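Local coordinates for protein host Factor for Q beta (Staphylococcus aureus, PDB 1KQ1) that binds RNA as a hexameric ring of Sm-like subunits and acts as a pleiotropic regulator of translation, at residues L46-G50 and K51-I55; E38-K41 and Y42-S45. One frame throughout, in Å; residues are numbered along the deposited sequence.

Contact 1: L46-G50 and K51-I55; sequences LNSQG and KQHLI
Leu46 and His53 face each other as an antiparallel hydrogen-bonded pair, and two backbone bonds between them anchor this hairpin. Leu46 N donates to His53 O over 2.8 Å with an N-H...O angle of 173°; the reciprocal bond, from His53 N to Leu46 O, is equally short at 2.8 Å. Toward the turn, Ser48 N reaches Lys51 O at 2.8 Å, while the closing bond from Lys51 N to Ser48 O is weak at 3.4 Å. The backbone of Gln49 and Gly50 identifies the two-residue connection as a type II beta turn, with glycine at the position of positive phi (69°).

On the face that carries Leu46, Ser48 and His53, the serine hydroxyl meets the imidazole. Ser48 OG sits at the ring edge, in the ring plane, 3.1 Å from His53 CD2. It is held there by a hydrogen bond to Lys33 O on strand 31-39. His53 ND1, in turn, hydrogen-bonds Thr64 OG1 of the second subunit.

Apolar contact closes the far end of this face. Leu46 and Ile55 cross obliquely, with Ile55 CD1 3.9 Å from Leu46 CD2. On the other face, the Gln52 chain bends at CB-CG (chi2 61°), carrying OE1 to 3.8 Å from Asn47 CB.

Two bonds outside the hairpin, one through the serine hydroxyl and one through the imidazole, tie this face at once to the neighbouring strand and to the neighbouring chain. The ND1 bond probably fixes the ring's rotation. Residues 53-55 also pair with a strand of the second subunit, so this hairpin carries the sheet across the subunit interface.

Contact 2: E38-K41 and Y42-S45; sequences EYDK and YVVS
Segments 38-41 and 42-45 run antiparallel, their end-to-end directions 170° apart, with Tyr39 and Val44 forming a non-hydrogen-bonded pair. Ser45 N donates to Glu38 O at 2.8 Å, and Asp40 N to Val43 O at 2.9 Å.

The Asp40 carboxylate grips the turn. With chi1 at 65°, CG stands between its own backbone N and carbonyl carbon, which swings OD1 over the returning chain. There OD1 accepts two N-H groups: Tyr42 N at 2.7 Å, approaching from above the carboxylate plane, and Val43 N at 2.9 Å, nearly in line with the C-O bond. Val43 CG2 lies alongside the same oxygen.

At the turn itself, Lys41 CG sits over one face of the Tyr42 ring, 4.2 Å from its centroid and 19° off the normal, a CH-pi contact. Tyr39 CB touches Val44 CG2, whereas the phenol reaches away to hydrogen-bond Glu13 on helix 7-17.

Lys41 and Tyr42 have roughly type I backbone angles, but Val43 N bonds the carboxylate, not Asp40 O. Asp40 OD1 to Tyr42 N defines an Asx turn within the hairpin that joins strands 31-39 and 43-48 of the Sm-like fold.

Contact 2 (38-45) and contact 1 (46-55) are successive hairpins that share strand 43-48, their centres about 13 Å apart. The sheet joins them directly: Ile55 N and Val44 O lie 2.8 Å apart, a probable hydrogen bond, and Val43 packs against Leu54. Both are partly buried, but contact 2 lies nearer the centre of the chain (about 8 Å between centres) than contact 1 (about 11 Å), which uses the outermost strand 51-56. Contact 2 turns on a side-chain acceptor, contact 1 on backbone alone. Both touch the second subunit: in contact 1 strand 51-56 extends the sheet into it, whereas contact 2 packs against Asn6 and Ile7 of that chain.

Contact 1: L46-G50 and K51-I55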
ATOM      1  N   LEU C  46      14.040  -1.916  15.972  1.00 13.87           N
ATOM      2  CA  LEU C  46      13.616  -3.022  16.837  1.00 15.90           C
ATOM      3  C   LEU C  46      14.770  -3.957  17.083  1.00 18.05           C
ATOM      4  O   LEU C  46      15.360  -4.472  16.153  1.00 17.44           O
ATOM      5  CB  LEU C  46      12.431  -3.786  16.209  1.00 12.76           C
ATOM      6  CG  LEU C  46      11.688  -4.809  17.085  1.00 14.14           C
ATOM      7  CD1 LEU C  46      10.825  -4.048  18.097  1.00 16.72           C
ATOM      8  CD2 LEU C  46      10.859  -5.736  16.221  1.00 12.37           C
ATOM      9  N   ASN C  47      15.095  -4.148  18.362  1.00 15.61           N
ATOM     10  CA  ASN C  47      16.200  -4.995  18.802  1.00 18.61           C
ATOM     11  C   ASN C  47      15.585  -6.344  19.123  1.00 21.09           C
ATOM     12  O   ASN C  47      14.749  -6.492  20.032  1.00 19.16           O
ATOM     13  CB  ASN C  47      16.826  -4.323  20.032  1.00 20.24           C
ATOM     14  CG  ASN C  47      17.839  -5.200  20.757  1.00 33.59           C
ATOM     15  OD1 ASN C  47      18.475  -4.756  21.721  1.00 37.81           O
ATOM     16  ND2 ASN C  47      17.980  -6.434  20.323  1.00 27.82           N
ATOM     17  N   SER C  48      15.948  -7.333  18.314  1.00 19.32           N
ATOM     18  CA  SER C  48      15.400  -8.660  18.482  1.00 20.90           C
ATOM     19  C   SER C  48      16.539  -9.593  18.838  1.00 22.76           C
ATOM     20  O   SER C  48      17.693  -9.173  18.933  1.00 24.30           O
ATOM     21  CB  SER C  48      14.742  -9.146  17.184  1.00 21.51           C
ATOM     22  OG  SER C  48      13.604  -8.348  16.877  1.00 19.73           O
ATOM     23  N   GLN C  49      16.193 -10.855  19.018  1.00 24.37           N
ATOM     24  CA  GLN C  49      17.178 -11.868  19.372  1.00 30.00           C
ATOM     25  C   GLN C  49      18.127 -12.157  18.208  1.00 29.72           C
ATOM     26  O   GLN C  49      17.727 -12.702  17.174  1.00 28.26           O
ATOM     27  CB  GLN C  49      16.469 -13.154  19.820  1.00 33.01           C
ATOM     28  CG  GLN C  49      15.526 -13.804  18.797  1.00 48.07           C
ATOM     29  CD  GLN C  49      14.155 -13.128  18.680  1.00 53.48           C
ATOM     30  OE1 GLN C  49      13.246 -13.659  18.035  1.00 56.00           O
ATOM     31  NE2 GLN C  49      14.004 -11.954  19.295  1.00 60.48           N
ATOM     32  N   GLY C  50      19.385 -11.775  18.377  1.00 25.58           N
ATOM     33  CA  GLY C  50      20.370 -12.002  17.335  1.00 26.78           C
ATOM     34  C   GLY C  50      20.156 -11.165  16.082  1.00 28.65           C
ATOM     35  O   GLY C  50      20.912 -11.309  15.122  1.00 25.08           O
ATOM     36  N   LYS C  51      19.155 -10.278  16.091  1.00 27.21           N
ATOM     37  CA  LYS C  51      18.871  -9.447  14.920  1.00 22.83           C
ATOM     38  C   LYS C  51      18.529  -7.995  15.269  1.00 19.17           C
ATOM     39  O   LYS C  51      17.935  -7.722  16.310  1.00 21.07           O
ATOM     40  CB  LYS C  51      17.683 -10.044  14.138  1.00 25.67           C
ATOM     41  CG  LYS C  51      17.862 -11.475  13.668  1.00 42.64           C
ATOM     42  CD  LYS C  51      18.335 -11.530  12.233  1.00 41.84           C
ATOM     43  CE  LYS C  51      18.419 -12.970  11.736  1.00 49.02           C
ATOM     44  NZ  LYS C  51      19.460 -13.753  12.462  1.00 51.14           N
ATOM     45  N   GLN C  52      18.932  -7.059  14.414  1.00 21.70           N
ATOM     46  CA  GLN C  52      18.565  -5.656  14.625  1.00 21.85           C
ATOM     47  C   GLN C  52      17.729  -5.333  13.398  1.00 22.93           C
ATOM     48  O   GLN C  52      18.144  -5.607  12.268  1.00 20.64           O
ATOM     49  CB  GLN C  52      19.804  -4.758  14.713  1.00 28.51           C
ATOM     50  CG  GLN C  52      19.552  -3.247  14.701  1.00 28.36           C
ATOM     51  CD  GLN C  52      18.700  -2.751  15.851  1.00 45.89           C
ATOM     52  OE1 GLN C  52      18.856  -3.186  16.994  1.00 52.04           O
ATOM     53  NE2 GLN C  52      17.806  -1.818  15.555  1.00 53.00           N
ATOM     54  N   HIS C  53      16.542  -4.773  13.612  1.00 13.70           N
ATOM     55  CA  HIS C  53      15.679  -4.454  12.481  1.00 15.64           C
ATOM     56  C   HIS C  53      15.359  -2.982  12.405  1.00 16.16           C
ATOM     57  O   HIS C  53      15.031  -2.330  13.411  1.00 18.68           O
ATOM     58  CB  HIS C  53      14.338  -5.159  12.594  1.00 15.56           C
ATOM     59  CG  HIS C  53      14.418  -6.625  12.886  1.00 13.34           C
ATOM     60  ND1 HIS C  53      14.629  -7.561  11.898  1.00 14.41           N
ATOM     61  CD2 HIS C  53      14.200  -7.322  14.026  1.00 23.45           C
ATOM     62  CE1 HIS C  53      14.536  -8.772  12.414  1.00 16.09           C
ATOM     63  NE2 HIS C  53      14.276  -8.656  13.703  1.00 22.01           N
ATOM     64  N   LEU C  54      15.411  -2.431  11.204  1.00 11.19           N
ATOM     65  CA  LEU C  54      15.011  -1.042  11.005  1.00  9.10           C
ATOM     66  C   LEU C  54      13.725  -1.211  10.153  1.00 11.63           C
ATOM     67  O   LEU C  54      13.805  -1.627   8.989  1.00 10.35           O
ATOM     68  CB  LEU C  54      16.053  -0.268  10.205  1.00 14.22           C
ATOM     69  CG  LEU C  54      15.674   1.182   9.967  1.00 17.15           C
ATOM     70  CD1 LEU C  54      15.544   1.888  11.349  1.00 20.09           C
ATOM     71  CD2 LEU C  54      16.738   1.835   9.083  1.00 22.81           C
ATOM     72  N   ILE C  55      12.583  -0.876  10.742  1.00  9.13           N
ATOM     73  CA  ILE C  55      11.257  -1.116  10.132  1.00  8.22           C
ATOM     74  C   ILE C  55      10.599   0.145   9.678  1.00 13.35           C
ATOM     75  O   ILE C  55      10.601   1.168  10.395  1.00 11.62           O
ATOM     76  CB  ILE C  55      10.343  -1.790  11.184  1.00  7.46           C
ATOM     77  CG1 ILE C  55      10.957  -3.108  11.688  1.00 12.07           C
ATOM     78  CG2 ILE C  55       8.996  -2.047  10.599  1.00  9.58           C
ATOM     79  CD1 ILE C  55      10.222  -3.645  12.987  1.00 13.71           C
TER

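Contact 2: E38-K41 and Y42-S45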
ATOM      1  N   GLU C  38      14.490   2.925  19.379  1.00 18.05           N
ATOM      2  CA  GLU C  38      14.280   4.293  18.964  1.00 17.84           C
ATOM      3  C   GLU C  38      13.246   4.266  17.866  1.00 18.68           C
ATOM      4  O   GLU C  38      12.992   3.213  17.287  1.00 16.50           O
ATOM      5  CB  GLU C  38      15.565   4.873  18.374  1.00 31.54           C
ATOM      6  CG  GLU C  38      16.802   4.679  19.200  1.00 48.12           C
ATOM      7  CD  GLU C  38      18.033   5.163  18.479  1.00 54.74           C
ATOM      8  OE1 GLU C  38      18.042   6.339  18.042  1.00 55.33           O
ATOM      9  OE2 GLU C  38      18.989   4.368  18.350  1.00 62.41           O
ATOM     10  N   TYR C  39      12.665   5.424  17.578  1.00 15.48           N
ATOM     11  CA  TYR C  39      11.682   5.519  16.501  1.00 17.79           C
ATOM     12  C   TYR C  39      11.534   6.976  16.106  1.00 18.55           C
ATOM     13  O   TYR C  39      11.918   7.883  16.863  1.00 17.40           O
ATOM     14  CB  TYR C  39      10.332   4.958  16.982  1.00 18.21           C
ATOM     15  CG  TYR C  39       9.645   5.808  18.042  1.00 18.37           C
ATOM     16  CD1 TYR C  39       8.867   6.902  17.683  1.00 18.17           C
ATOM     17  CD2 TYR C  39       9.852   5.572  19.408  1.00 15.98           C
ATOM     18  CE1 TYR C  39       8.315   7.750  18.629  1.00 23.11           C
ATOM     19  CE2 TYR C  39       9.291   6.444  20.371  1.00 16.90           C
ATOM     20  CZ  TYR C  39       8.531   7.517  19.970  1.00 23.95           C
ATOM     21  OH  TYR C  39       7.942   8.373  20.915  1.00 31.35           O
ATOM     22  N   ASP C  40      11.014   7.219  14.906  1.00 15.68           N
ATOM     23  CA  ASP C  40      10.725   8.585  14.505  1.00 15.34           C
ATOM     24  C   ASP C  40       9.528   8.546  13.563  1.00 20.11           C
ATOM     25  O   ASP C  40       8.821   7.528  13.516  1.00 16.80           O
ATOM     26  CB  ASP C  40      11.945   9.277  13.879  1.00 19.15           C
ATOM     27  CG  ASP C  40      12.411   8.649  12.555  1.00 19.77           C
ATOM     28  OD1 ASP C  40      11.647   7.889  11.892  1.00 18.85           O
ATOM     29  OD2 ASP C  40      13.567   8.940  12.156  1.00 22.25           O
ATOM     30  N   LYS C  41       9.282   9.614  12.809  1.00 18.90           N
ATOM     31  CA  LYS C  41       8.100   9.604  11.962  1.00 18.92           C
ATOM     32  C   LYS C  41       8.107   8.547  10.878  1.00 14.33           C
ATOM     33  O   LYS C  41       7.047   8.218  10.369  1.00 20.61           O
ATOM     34  CB  LYS C  41       7.884  10.960  11.286  1.00 19.38           C
ATOM     35  CG  LYS C  41       6.708  10.951  10.331  1.00 31.69           C
ATOM     36  CD  LYS C  41       5.420  10.584  11.052  1.00 40.22           C
ATOM     37  CE  LYS C  41       4.428   9.951  10.098  1.00 41.40           C
ATOM     38  NZ  LYS C  41       4.633   8.480  10.003  1.00 42.50           N
ATOM     39  N   TYR C  42       9.257   8.005  10.545  1.00 14.78           N
ATOM     40  CA  TYR C  42       9.252   7.052   9.434  1.00 16.54           C
ATOM     41  C   TYR C  42       9.676   5.656   9.774  1.00 14.75           C
ATOM     42  O   TYR C  42       9.258   4.707   9.086  1.00 12.10           O
ATOM     43  CB  TYR C  42      10.166   7.540   8.314  1.00 25.52           C
ATOM     44  CG  TYR C  42       9.709   8.825   7.705  1.00 36.29           C
ATOM     45  CD1 TYR C  42       8.412   8.950   7.213  1.00 39.61           C
ATOM     46  CD2 TYR C  42      10.553   9.926   7.644  1.00 39.78           C
ATOM     47  CE1 TYR C  42       7.957  10.146   6.675  1.00 42.83           C
ATOM     48  CE2 TYR C  42      10.106  11.137   7.105  1.00 44.77           C
ATOM     49  CZ  TYR C  42       8.805  11.236   6.624  1.00 45.55           C
ATOM     50  OH  TYR C  42       8.342  12.426   6.094  1.00 51.32           O
ATOM     51  N   VAL C  43      10.501   5.510  10.799  1.00 14.13           N
ATOM     52  CA  VAL C  43      11.008   4.197  11.134  1.00 13.24           C
ATOM     53  C   VAL C  43      10.961   3.850  12.606  1.00 15.18           C
ATOM     54  O   VAL C  43      10.727   4.699  13.457  1.00 15.35           O
ATOM     55  CB  VAL C  43      12.477   4.016  10.644  1.00 15.99           C
ATOM     56  CG1 VAL C  43      12.545   4.240   9.107  1.00 15.19           C
ATOM     57  CG2 VAL C  43      13.407   5.042  11.322  1.00 16.27           C
ATOM     58  N   VAL C  44      11.127   2.556  12.855  1.00 10.83           N
ATOM     59  CA  VAL C  44      11.174   2.022  14.200  1.00 10.26           C
ATOM     60  C   VAL C  44      12.380   1.093  14.236  1.00 15.46           C
ATOM     61  O   VAL C  44      12.560   0.240  13.353  1.00 12.48           O
ATOM     62  CB  VAL C  44       9.907   1.225  14.546  1.00 10.66           C
ATOM     63  CG1 VAL C  44      10.062   0.542  15.960  1.00 13.38           C
ATOM     64  CG2 VAL C  44       8.692   2.101  14.515  1.00 13.05           C
ATOM     65  N   SER C  45      13.235   1.274  15.237  1.00 14.24           N
ATOM     66  CA  SER C  45      14.403   0.439  15.404  1.00 14.12           C
ATOM     67  C   SER C  45      14.046  -0.652  16.406  1.00 16.95           C
ATOM     68  O   SER C  45      13.795  -0.343  17.583  1.00 16.29           O
ATOM     69  CB  SER C  45      15.573   1.281  15.926  1.00 21.32           C
ATOM     70  OG  SER C  45      16.727   0.468  16.036  1.00 28.44           O
TER